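Local atomic coordinates of glyoxalase family protein, putative (Bacillus anthracis, PDB entry 2QQZ), a protein that is of unknown function but belongs to the superfamily of glyoxalases, bleomycin resistance proteins and dioxygenases. Residues Y79-D84 with F121-N126; V14-P19 with F115-E120. All coordinates share one frame; numbering follows the deposited sequence. Where two conformers were deposited one is given.

In the fold
Interaction 1 and interaction 2 both use strand 118-124, and their centres lie about 21 Å apart. Along the chain the order is 14-19, 79-84, 115-120, 121-126, so the two contacts interleave. The chain holds two modules, each a strand, a helix and three more strands forming a mixed four-stranded sheet. Interaction 1 lies inside the second module, between its neighbouring strands 76-80 and 118-124. Interaction 2 joins the modules, from strand 8-18 of the first sheet to the turn entering strand 118-124. Strands 8-18 and 76-80 are edge strands within the chain, and both pair with strands of the second subunit. Both contacts therefore border the dimer interface.

Interaction 1: Y79-D84 with F121-N126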
loop_
_atom_site.group_PDB
_atom_site.type_symbol
_atom_site.label_atom_id
_atom_site.label_comp_id
_atom_site.label_asym_id
_atom_site.label_seq_id
_atom_site.Cartn_x
_atom_site.Cartn_y
_atom_site.Cartn_z
ATOM N N TYR A 79 -7.898 -6.113 4.430
ATOM C CA TYR A 79 -8.568 -6.922 5.447
ATOM C C TYR A 79 -10.004 -7.141 4.977
ATOM O O TYR A 79 -10.704 -6.158 4.561
ATOM C CB TYR A 79 -8.533 -6.262 6.841
ATOM C CG TYR A 79 -8.886 -7.283 7.928
ATOM C CD1 TYR A 79 -7.871 -8.005 8.568
ATOM C CD2 TYR A 79 -10.221 -7.598 8.239
ATOM C CE1 TYR A 79 -8.167 -8.956 9.536
ATOM C CE2 TYR A 79 -10.531 -8.597 9.218
ATOM C CZ TYR A 79 -9.475 -9.242 9.854
ATOM O OH TYR A 79 -9.679 -10.212 10.797
ATOM N N VAL A 80 -10.429 -8.415 5.038
ATOM C CA VAL A 80 -11.748 -8.892 4.569
ATOM C C VAL A 80 -12.573 -9.595 5.694
ATOM O O VAL A 80 -12.065 -10.484 6.368
ATOM C CB VAL A 80 -11.551 -9.825 3.310
ATOM C CG1 VAL A 80 -12.795 -10.482 2.910
ATOM C CG2 VAL A 80 -10.946 -9.015 2.104
ATOM N N LEU A 81 -13.835 -9.191 5.916
ATOM C CA LEU A 81 -14.750 -9.975 6.748
ATOM C C LEU A 81 -15.261 -11.177 5.975
ATOM O O LEU A 81 -15.643 -11.024 4.799
ATOM C CB LEU A 81 -15.950 -9.130 7.101
ATOM C CG LEU A 81 -15.869 -8.257 8.330
ATOM C CD1 LEU A 81 -17.243 -7.488 8.530
ATOM C CD2 LEU A 81 -15.586 -9.142 9.546
ATOM N N LYS A 82 -15.265 -12.369 6.595
ATOM C CA LYS A 82 -15.903 -13.551 5.994
ATOM C C LYS A 82 -15.166 -13.904 4.705
ATOM O O LYS A 82 -15.775 -14.106 3.662
ATOM C CB LYS A 82 -17.400 -13.266 5.733
ATOM C CG LYS A 82 -18.324 -14.471 5.734
ATOM C CD LYS A 82 -18.972 -14.620 7.015
ATOM C CE LYS A 82 -19.473 -16.041 7.223
ATOM N NZ LYS A 82 -20.714 -16.388 6.466
ATOM N N ILE A 83 -13.834 -13.937 4.777
ATOM C CA ILE A 83 -12.989 -14.137 3.603
ATOM C C ILE A 83 -13.336 -15.379 2.746
ATOM O O ILE A 83 -13.199 -15.326 1.521
ATOM C CB ILE A 83 -11.476 -14.202 4.008
ATOM C CG1 ILE A 83 -10.601 -14.117 2.779
ATOM C CG2 ILE A 83 -11.172 -15.452 4.858
ATOM C CD1 ILE A 83 -9.255 -13.412 3.061
ATOM N N ASP A 84 -13.761 -16.436 3.446
ATOM C CA ASP A 84 -14.215 -17.679 2.875
ATOM C C ASP A 84 -15.213 -17.387 1.762
ATOM O O ASP A 84 -15.001 -17.736 0.595
ATOM C CB ASP A 84 -14.817 -18.598 3.976
ATOM C CG ASP A 84 -15.578 -17.815 5.133
ATOM O OD1 ASP A 84 -14.951 -16.973 5.825
ATOM O OD2 ASP A 84 -16.784 -18.104 5.394
ATOM N N PHE A 121 -5.753 -10.413 -0.107
ATOM C CA PHE A 121 -6.875 -10.369 0.818
ATOM C C PHE A 121 -6.592 -11.286 1.998
ATOM O O PHE A 121 -6.100 -12.433 1.815
ATOM C CB PHE A 121 -8.136 -10.747 0.073
ATOM C CG PHE A 121 -8.443 -9.818 -1.076
ATOM C CD1 PHE A 121 -8.885 -8.511 -0.839
ATOM C CD2 PHE A 121 -8.255 -10.226 -2.386
ATOM C CE1 PHE A 121 -9.183 -7.656 -1.885
ATOM C CE2 PHE A 121 -8.524 -9.364 -3.415
ATOM C CZ PHE A 121 -8.989 -8.081 -3.160
HETATM N N MSE A 122 -6.845 -10.785 3.221
HETATM C CA MSE A 122 -6.592 -11.567 4.427
HETATM C C MSE A 122 -7.643 -11.367 5.530
HETATM O O MSE A 122 -8.260 -10.332 5.579
HETATM C CB MSE A 122 -5.268 -11.159 5.036
HETATM C CG MSE A 122 -5.187 -9.663 5.319
HETATM SE SE MSE A 122 -3.563 -9.458 6.404
HETATM C CE MSE A 122 -4.351 -9.842 8.194
ATOM N N GLU A 123 -7.785 -12.361 6.414
ATOM C CA GLU A 123 -8.566 -12.216 7.634
ATOM C C GLU A 123 -7.916 -13.029 8.731
ATOM O O GLU A 123 -7.387 -14.113 8.473
ATOM C CB GLU A 123 -10.011 -12.670 7.362
ATOM C CG GLU A 123 -10.978 -12.365 8.502
ATOM C CD GLU A 123 -12.370 -12.877 8.244
ATOM O OE1 GLU A 123 -12.542 -13.820 7.438
ATOM O OE2 GLU A 123 -13.315 -12.353 8.870
ATOM N N ASN A 124 -7.914 -12.523 9.962
ATOM C CA ASN A 124 -7.508 -13.387 11.074
ATOM C C ASN A 124 -8.423 -14.594 11.238
ATOM O O ASN A 124 -9.656 -14.511 11.025
ATOM C CB ASN A 124 -7.424 -12.592 12.366
ATOM C CG ASN A 124 -6.496 -11.412 12.227
ATOM O OD1 ASN A 124 -5.454 -11.510 11.592
ATOM N ND2 ASN A 124 -6.886 -10.279 12.776
ATOM N N LYS A 125 -7.821 -15.719 11.590
ATOM C CA LYS A 125 -8.596 -16.891 11.981
ATOM C C LYS A 125 -9.273 -16.650 13.340
ATOM O O LYS A 125 -8.728 -15.992 14.212
ATOM C CB LYS A 125 -7.715 -18.133 12.066
ATOM C CG LYS A 125 -7.285 -18.702 10.738
ATOM C CD LYS A 125 -7.070 -20.213 10.848
ATOM C CE LYS A 125 -6.609 -20.803 9.520
ATOM N NZ LYS A 125 -5.154 -21.171 9.473
ATOM N N ASN A 126 -10.476 -17.181 13.502
ATOM C CA ASN A 126 -11.222 -17.134 14.786
ATOM C C ASN A 126 -10.833 -18.277 15.759
ATOM O O ASN A 126 -10.882 -19.473 15.407
ATOM C CB ASN A 126 -12.753 -17.175 14.546
ATOM C CG ASN A 126 -13.255 -16.009 13.690
ATOM O OD1 ASN A 126 -12.618 -15.612 12.697
ATOM N ND2 ASN A 126 -14.409 -15.444 14.084
HETATM O O HOH W 1 -12.448 -10.973 10.951
HETATM O O HOH W 2 -14.075 -15.803 8.069
#
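Y79 pairs with M122 in a parallel bridge: V80 N donates to M122 O at 2.9 Å. That oxygen also sits over one face of the Y79 ring, toward its rim.

The main polar grip is the E123 carboxylate. With CG anti to the backbone N (chi1 -171°) and the chain extended beyond, it reaches past V80 to the start of the helix. E123 OE2 accepts from K82 N at 3.0 Å. E123 OE1 accepts from I83 N, also at 3.0 Å, in a nearly straight bond of 173°. Both N-H groups come from above the carboxylate plane. K82 is the N-cap residue of helix 83-92, so the carboxylate meets the helix start, where the helix dipole probably steadies its charge. This is the first strand-to-helix connection of the second βαβββ module of the glyoxalase fold, tied to the module's last strand.

At the far end of the Y79 ring, N124 N donates to Y79 OH at 3.0 Å. Two waters extend the grip. One links Y79 OH to E123 OE2. The other donates to E123 OE1; its link to D84 OD1 holds for one of two conformers only.

Apolar contacts flank these bonds. E123 CA lies off-centre over the Y79 ring, 4.2 Å from its centroid, as a CH-π contact. The CE methyl of M122, a selenomethionine, meets Y79 CD1 on its ring. V80 CG2 comes obliquely to F121 CD1 at 3.6 Å. I83 CD1 reaches M122 CA at 3.5 Å; its side chain also packs on I107 and F109 of strand 106-112. Beyond Y79 and V80 the sheet continues into the second subunit.

Interaction 2: V14-P19 with F115-E120; sequences VQVAAP and FGNRIE. With SO4 (sulfate ion), chain D.
N117 reaches across to V16 and A17 and joins the two βαβββ modules of this glyoxalase-family fold. V16 and A17 belong to the first strand of the first module. N117 lies in the turn before the last strand of the second. The backbones are too far apart here to pair as strands, so side chains make the contact.

CB of N117 lies 4.1 Å from V16 CG1. N117 CG stands anti to the carbonyl carbon (chi1 -59°), and is 3.8 Å from V16 CG1. The two side chains run antiparallel alongside each other. At the tip the amide divides its work. N117 ND2 donates to A17 O at 2.8 Å, nearly along the C=O axis, and passes 3.3 Å from V16 CG1. ND2 also bonds D113 OD2. N117 OD1 takes a hydrogen from a water at 2.7 Å, and also accepts from A71 N. The water in turn accepts from A17 N. A17 is thus held at both its N-H and its C=O, and the buried amide of N117 has partners at both ends, which should fix its flip.

F115 extends the contact along the first strand. Its ring takes the A18 methyl over one face: A18 CB is 4.0 Å from the ring centroid, a CH-π contact. P19 CD comes obliquely to F115 CD1 at 3.6 Å. F115 also touches A26 of helix 23-33.

R118 points elsewhere and binds a sulfate ion, probably from the crystallisation liquor. Its chain bends at chi3, and NH1 and NH2 both donate to the single oxygen O1, which lies in the guanidinium plane, with R118 NH1 to sulfate O1 at 3.1 Å.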
loop_
_atom_site.group_PDB
_atom_site.type_symbol
_atom_site.label_atom_id
_atom_site.label_comp_id
_atom_site.label_asym_id
_atom_site.label_seq_id
_atom_site.Cartn_x
_atom_site.Cartn_y
_atom_site.Cartn_z
ATOM N N VAL A 14 -3.121 3.683 -0.852
ATOM C CA VAL A 14 -2.079 3.122 -1.698
ATOM C C VAL A 14 -2.353 3.518 -3.147
ATOM O O VAL A 14 -3.509 3.548 -3.612
ATOM C CB VAL A 14 -1.973 1.564 -1.569
ATOM C CG1 VAL A 14 -1.485 1.210 -0.201
ATOM C CG2 VAL A 14 -3.350 0.852 -1.864
ATOM N N GLN A 15 -1.284 3.871 -3.838
ATOM C CA GLN A 15 -1.379 4.195 -5.233
ATOM C C GLN A 15 -0.930 2.966 -6.022
ATOM O O GLN A 15 0.196 2.519 -5.873
ATOM C CB GLN A 15 -0.539 5.439 -5.557
ATOM C CG GLN A 15 -0.480 5.569 -7.086
ATOM C CD GLN A 15 -0.713 6.940 -7.566
ATOM O OE1 GLN A 15 -1.740 7.547 -7.277
ATOM N NE2 GLN A 15 0.237 7.458 -8.302
ATOM N N VAL A 16 -1.819 2.413 -6.851
ATOM C CA VAL A 16 -1.559 1.233 -7.726
ATOM C C VAL A 16 -1.476 1.746 -9.171
ATOM O O VAL A 16 -2.298 2.560 -9.585
ATOM C CB VAL A 16 -2.735 0.250 -7.584
ATOM C CG1 VAL A 16 -2.688 -0.912 -8.596
ATOM C CG2 VAL A 16 -2.797 -0.278 -6.135
ATOM N N ALA A 17 -0.466 1.320 -9.917
ATOM C CA ALA A 17 -0.271 1.893 -11.254
ATOM C C ALA A 17 -1.060 1.061 -12.270
ATOM O O ALA A 17 -1.378 -0.116 -12.003
ATOM C CB ALA A 17 1.177 1.945 -11.581
ATOM N N ALA A 18 -1.343 1.666 -13.419
ATOM C CA ALA A 18 -2.106 1.051 -14.485
ATOM C C ALA A 18 -1.804 1.813 -15.756
ATOM O O ALA A 18 -1.307 2.959 -15.713
ATOM C CB ALA A 18 -3.589 1.119 -14.150
ATOM N N PRO A 19 -2.065 1.195 -16.911
ATOM C CA PRO A 19 -1.782 1.960 -18.119
ATOM C C PRO A 19 -2.790 3.066 -18.478
ATOM O O PRO A 19 -3.932 3.074 -17.995
ATOM C CB PRO A 19 -1.775 0.892 -19.221
ATOM C CG PRO A 19 -2.585 -0.254 -18.687
ATOM C CD PRO A 19 -2.522 -0.181 -17.183
ATOM N N PHE A 115 -4.449 -5.571 -14.736
ATOM C CA PHE A 115 -3.215 -5.005 -15.333
ATOM C C PHE A 115 -2.010 -5.804 -14.859
ATOM O O PHE A 115 -0.872 -5.514 -15.240
ATOM C CB PHE A 115 -3.045 -3.530 -14.948
ATOM C CG PHE A 115 -4.340 -2.775 -14.987
ATOM C CD1 PHE A 115 -5.005 -2.578 -16.226
ATOM C CD2 PHE A 115 -4.954 -2.368 -13.813
ATOM C CE1 PHE A 115 -6.259 -1.948 -16.271
ATOM C CE2 PHE A 115 -6.255 -1.706 -13.839
ATOM C CZ PHE A 115 -6.884 -1.519 -15.057
ATOM N N GLY A 116 -2.281 -6.841 -14.061
ATOM C CA GLY A 116 -1.261 -7.727 -13.611
ATOM C C GLY A 116 -0.683 -7.360 -12.241
ATOM O O GLY A 116 0.289 -7.996 -11.830
ATOM N N ASN A 117 -1.220 -6.346 -11.563
ATOM C CA ASN A 117 -0.798 -6.027 -10.163
ATOM C C ASN A 117 -1.356 -7.074 -9.180
ATOM O O ASN A 117 -2.546 -7.444 -9.272
ATOM C CB ASN A 117 -1.305 -4.648 -9.695
ATOM C CG ASN A 117 -0.825 -3.526 -10.565
ATOM O OD1 ASN A 117 0.382 -3.290 -10.687
ATOM N ND2 ASN A 117 -1.768 -2.799 -11.152
ATOM N N ARG A 118 -0.486 -7.573 -8.312
ATOM C CA ARG A 118 -0.887 -8.440 -7.181
ATOM C C ARG A 118 -1.609 -7.637 -6.088
ATOM O O ARG A 118 -1.167 -6.538 -5.687
ATOM C CB ARG A 118 0.326 -9.090 -6.582
ATOM C CG ARG A 118 0.052 -9.925 -5.321
ATOM C CD ARG A 118 1.200 -10.985 -5.172
ATOM N NE ARG A 118 0.937 -12.125 -6.071
ATOM C CZ ARG A 118 1.548 -13.315 -5.998
ATOM N NH1 ARG A 118 2.501 -13.536 -5.089
ATOM N NH2 ARG A 118 1.248 -14.267 -6.872
ATOM N N ILE A 119 -2.697 -8.209 -5.593
ATOM C CA ILE A 119 -3.485 -7.667 -4.473
ATOM C C ILE A 119 -3.652 -8.876 -3.539
ATOM O O ILE A 119 -3.909 -9.989 -4.035
ATOM C CB ILE A 119 -4.928 -7.291 -4.933
ATOM C CG1 ILE A 119 -4.857 -6.216 -6.007
ATOM C CG2 ILE A 119 -5.804 -6.859 -3.727
ATOM C CD1 ILE A 119 -4.163 -4.915 -5.552
ATOM N N GLU A 120 -3.531 -8.648 -2.231
ATOM C CA GLU A 120 -3.743 -9.684 -1.235
ATOM C C GLU A 120 -4.974 -9.373 -0.396
ATOM O O GLU A 120 -5.270 -8.189 -0.098
ATOM C CB GLU A 120 -2.537 -9.729 -0.333
ATOM C CG GLU A 120 -2.737 -10.689 0.916
ATOM C CD GLU A 120 -1.559 -10.608 1.843
ATOM O OE1 GLU A 120 -0.474 -10.133 1.377
ATOM O OE2 GLU A 120 -1.723 -10.980 3.044
HETATM S S SO4 D . 4.593 -16.462 -6.330
HETATM O O1 SO4 D . 3.268 -16.437 -5.748
HETATM O O2 SO4 D . 5.621 -16.073 -5.384
HETATM O O3 SO4 D . 4.783 -17.844 -6.771
HETATM O O4 SO4 D . 4.686 -15.617 -7.493
HETATM O O HOH W 3 1.153 -1.038 -9.354
#